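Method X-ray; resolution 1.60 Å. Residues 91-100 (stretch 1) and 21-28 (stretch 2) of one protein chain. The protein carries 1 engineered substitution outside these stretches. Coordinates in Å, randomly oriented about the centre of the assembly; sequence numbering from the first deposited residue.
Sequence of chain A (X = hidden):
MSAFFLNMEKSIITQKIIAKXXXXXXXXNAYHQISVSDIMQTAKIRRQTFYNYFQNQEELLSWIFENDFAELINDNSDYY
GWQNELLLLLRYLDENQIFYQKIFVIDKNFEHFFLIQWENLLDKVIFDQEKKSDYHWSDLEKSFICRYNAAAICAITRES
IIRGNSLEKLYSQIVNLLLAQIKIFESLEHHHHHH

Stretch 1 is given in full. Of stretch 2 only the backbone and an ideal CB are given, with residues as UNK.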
# COMPACT_ATOMS: atom_id res chain seq x y z
N ARG A 91 4.13 11.96 -14.66
CA ARG A 91 4.37 13.35 -15.00
C ARG A 91 3.28 14.27 -14.46
O ARG A 91 3.58 15.36 -13.98
CB ARG A 91 4.46 13.51 -16.50
CG ARG A 91 5.80 13.10 -17.03
CD ARG A 91 6.05 13.53 -18.47
NE ARG A 91 7.33 12.98 -18.86
CZ ARG A 91 7.70 12.81 -20.12
NH1 ARG A 91 6.87 13.17 -21.10
NH2 ARG A 91 8.88 12.31 -20.40
N TYR A 92 2.03 13.85 -14.54
CA TYR A 92 0.91 14.64 -14.04
C TYR A 92 1.05 14.82 -12.55
O TYR A 92 0.85 15.93 -12.02
CB TYR A 92 -0.39 13.90 -14.38
CG TYR A 92 -1.61 14.41 -13.63
CD1 TYR A 92 -2.31 15.53 -14.08
CD2 TYR A 92 -2.07 13.75 -12.49
CE1 TYR A 92 -3.43 15.99 -13.39
CE2 TYR A 92 -3.18 14.19 -11.80
CZ TYR A 92 -3.85 15.31 -12.26
OH TYR A 92 -4.95 15.71 -11.54
N LEU A 93 1.39 13.75 -11.84
CA LEU A 93 1.52 13.84 -10.38
C LEU A 93 2.70 14.72 -10.01
O LEU A 93 2.63 15.46 -9.02
CB LEU A 93 1.65 12.45 -9.73
CG LEU A 93 0.37 11.64 -9.95
CD1 LEU A 93 0.66 10.21 -9.50
CD2 LEU A 93 -0.79 12.20 -9.15
N ASP A 94 3.79 14.66 -10.76
CA ASP A 94 4.92 15.57 -10.50
C ASP A 94 4.56 17.05 -10.72
O ASP A 94 4.89 17.91 -9.90
CB ASP A 94 6.10 15.22 -11.42
CG ASP A 94 6.95 14.08 -10.90
OD1 ASP A 94 6.80 13.72 -9.71
OD2 ASP A 94 7.76 13.55 -11.70
N GLU A 95 3.89 17.34 -11.83
CA GLU A 95 3.49 18.70 -12.16
C GLU A 95 2.55 19.21 -11.07
O GLU A 95 2.65 20.38 -10.65
CB GLU A 95 2.77 18.73 -13.50
CG GLU A 95 2.25 20.09 -13.85
CD GLU A 95 1.82 20.17 -15.30
OE1 GLU A 95 2.23 19.28 -16.07
OE2 GLU A 95 1.08 21.13 -15.62
N ASN A 96 1.66 18.34 -10.63
CA ASN A 96 0.66 18.74 -9.65
C ASN A 96 0.99 18.24 -8.26
O ASN A 96 0.08 17.95 -7.47
CB ASN A 96 -0.72 18.25 -10.07
CG ASN A 96 -1.21 18.93 -11.31
OD1 ASN A 96 -1.66 20.08 -11.27
ND2 ASN A 96 -1.12 18.24 -12.43
N GLN A 97 2.28 18.13 -7.96
CA GLN A 97 2.70 17.54 -6.69
C GLN A 97 2.20 18.38 -5.50
O GLN A 97 1.78 17.83 -4.48
CB GLN A 97 4.21 17.44 -6.65
CG GLN A 97 4.79 16.99 -5.36
CD GLN A 97 6.16 17.58 -5.25
OE1 GLN A 97 6.32 18.71 -4.78
NE2 GLN A 97 7.16 16.82 -5.68
N ILE A 98 2.24 19.70 -5.62
CA ILE A 98 1.85 20.51 -4.48
C ILE A 98 0.34 20.37 -4.25
O ILE A 98 -0.11 20.25 -3.12
CB ILE A 98 2.23 21.97 -4.66
CG1 ILE A 98 3.74 22.09 -4.59
CG2 ILE A 98 1.50 22.86 -3.65
CD1 ILE A 98 4.27 23.47 -4.77
N PHE A 99 -0.43 20.39 -5.33
CA PHE A 99 -1.88 20.16 -5.28
C PHE A 99 -2.15 18.87 -4.52
O PHE A 99 -2.97 18.87 -3.59
CB PHE A 99 -2.39 20.07 -6.72
CG PHE A 99 -3.86 19.79 -6.90
CD1 PHE A 99 -4.81 20.80 -6.88
CD2 PHE A 99 -4.29 18.49 -7.11
CE1 PHE A 99 -6.16 20.50 -7.06
CE2 PHE A 99 -5.63 18.20 -7.28
CZ PHE A 99 -6.57 19.21 -7.25
N TYR A 100 -1.47 17.79 -4.93
CA TYR A 100 -1.77 16.49 -4.30
C TYR A 100 -1.25 16.38 -2.88
O TYR A 100 -1.90 15.74 -2.04
CB TYR A 100 -1.42 15.27 -5.20
CG TYR A 100 -2.47 15.17 -6.26
CD1 TYR A 100 -3.75 14.68 -5.94
CD2 TYR A 100 -2.22 15.56 -7.56
CE1 TYR A 100 -4.75 14.59 -6.88
CE2 TYR A 100 -3.24 15.46 -8.53
CZ TYR A 100 -4.49 14.97 -8.17
OH TYR A 100 -5.50 14.87 -9.10
N UNK A 21 -7.77 26.59 -13.87
CA UNK A 21 -7.63 27.75 -12.99
C UNK A 21 -7.43 27.35 -11.53
O UNK A 21 -6.52 27.85 -10.84
CB UNK A 21 -8.86 28.65 -13.11
N UNK A 22 -8.28 26.44 -11.05
CA UNK A 22 -8.16 25.96 -9.67
C UNK A 22 -6.81 25.29 -9.43
O UNK A 22 -6.14 25.55 -8.43
CB UNK A 22 -9.29 24.98 -9.35
N UNK A 23 -6.42 24.42 -10.36
CA UNK A 23 -5.14 23.69 -10.20
C UNK A 23 -3.98 24.69 -10.15
O UNK A 23 -3.04 24.54 -9.37
CB UNK A 23 -4.93 22.69 -11.34
N UNK A 24 -4.03 25.72 -10.99
CA UNK A 24 -3.05 26.80 -10.97
C UNK A 24 -2.99 27.52 -9.61
O UNK A 24 -1.90 27.74 -9.06
CB UNK A 24 -3.38 27.81 -12.07
N UNK A 25 -4.15 27.89 -9.06
CA UNK A 25 -4.16 28.55 -7.75
C UNK A 25 -3.66 27.64 -6.63
O UNK A 25 -3.02 28.11 -5.69
CB UNK A 25 -5.57 29.03 -7.42
N UNK A 26 -3.93 26.34 -6.74
CA UNK A 26 -3.48 25.37 -5.71
C UNK A 26 -1.96 25.19 -5.69
O UNK A 26 -1.40 24.66 -4.75
CB UNK A 26 -4.14 24.01 -5.95
N UNK A 27 -1.28 25.64 -6.74
CA UNK A 27 0.17 25.60 -6.70
C UNK A 27 0.72 26.55 -5.63
O UNK A 27 1.77 26.29 -5.04
CB UNK A 27 0.74 25.96 -8.07
N UNK A 28 0.02 27.66 -5.41
CA UNK A 28 0.65 28.76 -4.67
C UNK A 28 -0.22 29.35 -3.58
O UNK A 28 0.20 30.31 -2.92
CB UNK A 28 1.05 29.87 -5.64

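Position 21 is helical, and nothing of stretch 1 comes within 5.5 Å of its ideal CB. The neighbouring stretch therefore sets no preference beyond compatibility with a helix. The residue is Ala-21; Ala-21 O accepts a 3.0 Å hydrogen bond from the backbone N of position 25.

At position 22 the CA-to-CB bond points sideways and the ideal CB again touches nothing, but the outer edge of the Phe-99 ring lies within reach of a long side chain. A large apolar residue, aliphatic or aromatic, would suit. It is Phe-22, with chi1 t, and its CE2 atom comes 3.9 Å from Phe-99 CE1, near the plane of the Phe-99 ring and at its edge.

Position 23 is more informative. Its CB points sideways, 4.2 Å from Asn-96 OD1 and 4.8 Å from Phe-99 CD1, so the side chain starts between a polar amide and an aromatic ring, with Tyr-92 farther along. A long chain with an apolar stem and a polar end fits this mixed surface: lysine, arginine or glutamine. The residue is Lys-23. Its CG packs over one face of the Phe-99 ring, 4.1 Å from Phe-99 CE1, and the chain runs on past Asn-96, with Lys-23 CD 4.0 Å from Asn-96 OD1. The amine approaches the edge of the Tyr-92 ring (Lys-23 NZ to Tyr-92 CE1, 4.2 Å). No direct hydrogen bond joins the stretches here; water does so instead. One water donates to both Lys-23 O and Asn-96 OD1, and another accepts from Lys-23 NZ and Asn-96 ND2.

Positions 24 and 25 have no stretch 1 atom near their ideal CB, and at 24 the bond points away. Stretch 1 would accept polar or apolar side chains at both. They are Asp-24 and Leu-25, neither of which makes contact with it.

Position 26 points toward stretch 1, and its ideal CB is already 3.4 Å from Phe-99 CD1, a tight approach. There is little room at CB itself, so a flexible unbranched apolar chain is a natural choice, though others are possible. The residue is Met-26, with all three chi angles m. Its CB lies near the ring plane, and SD sits 5.5 Å from the Phe-99 ring centroid in an oblique sulfur-aromatic contact. The backbone contributes too, as Met-26 O packs 3.6 Å from Ile-98 CG2.

At position 27 the CB points away, yet Ile-98 CD1 is 5.4 Å from it and the free Glu-95 O and Phe-99 N lie beyond. A long polar side chain that curls back is favoured; glutamine, glutamate or lysine could do so. In Gln-27, chi2 is p, bringing NE2 to 3.1 Å from Ile-98 CD1. Gln-27 OE1 accepts from two waters: one accepts from Phe-99 N, and the other, whose bond to Gln-27 OE1 is weak, donates to Glu-95 O.

Position 28 points away into space free of stretch 1, and small or polar residues suit it. Ser-28 makes no contact across.

Stretch 2, residues 21-28: AFKDLMQS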
# COMPACT_ATOMS: atom_id res chain seq x y z
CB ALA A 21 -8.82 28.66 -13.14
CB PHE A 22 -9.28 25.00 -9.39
CG PHE A 22 -9.32 24.53 -7.97
CD1 PHE A 22 -9.42 25.43 -6.93
CD2 PHE A 22 -9.25 23.17 -7.69
CE1 PHE A 22 -9.47 25.00 -5.60
CE2 PHE A 22 -9.29 22.73 -6.36
CZ PHE A 22 -9.40 23.65 -5.32
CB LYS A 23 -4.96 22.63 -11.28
CG LYS A 23 -5.85 21.43 -11.02
CD LYS A 23 -5.57 20.26 -11.96
CE LYS A 23 -6.28 20.44 -13.27
NZ LYS A 23 -5.91 19.33 -14.23
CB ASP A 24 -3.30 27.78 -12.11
CG ASP A 24 -2.95 27.20 -13.49
OD1 ASP A 24 -2.38 26.08 -13.56
OD2 ASP A 24 -3.26 27.87 -14.50
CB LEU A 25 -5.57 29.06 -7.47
CG LEU A 25 -5.99 30.21 -8.40
CD1 LEU A 25 -7.50 30.31 -8.49
CD2 LEU A 25 -5.41 31.55 -7.97
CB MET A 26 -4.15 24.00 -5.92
CG MET A 26 -5.62 23.97 -5.56
SD MET A 26 -5.82 23.82 -3.77
CE MET A 26 -5.63 22.05 -3.49
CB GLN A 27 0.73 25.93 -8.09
CG GLN A 27 2.24 26.07 -8.19
CD GLN A 27 2.94 24.74 -8.12
OE1 GLN A 27 2.38 23.70 -8.49
NE2 GLN A 27 4.17 24.75 -7.64
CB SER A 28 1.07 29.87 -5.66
OG SER A 28 -0.09 30.35 -6.36
O HOH W 1 -1.50 22.11 -9.48
O HOH W 2 -2.73 19.16 -14.83
O HOH W 3 0.47 21.62 -7.75
O HOH W 4 3.79 22.78 -11.37
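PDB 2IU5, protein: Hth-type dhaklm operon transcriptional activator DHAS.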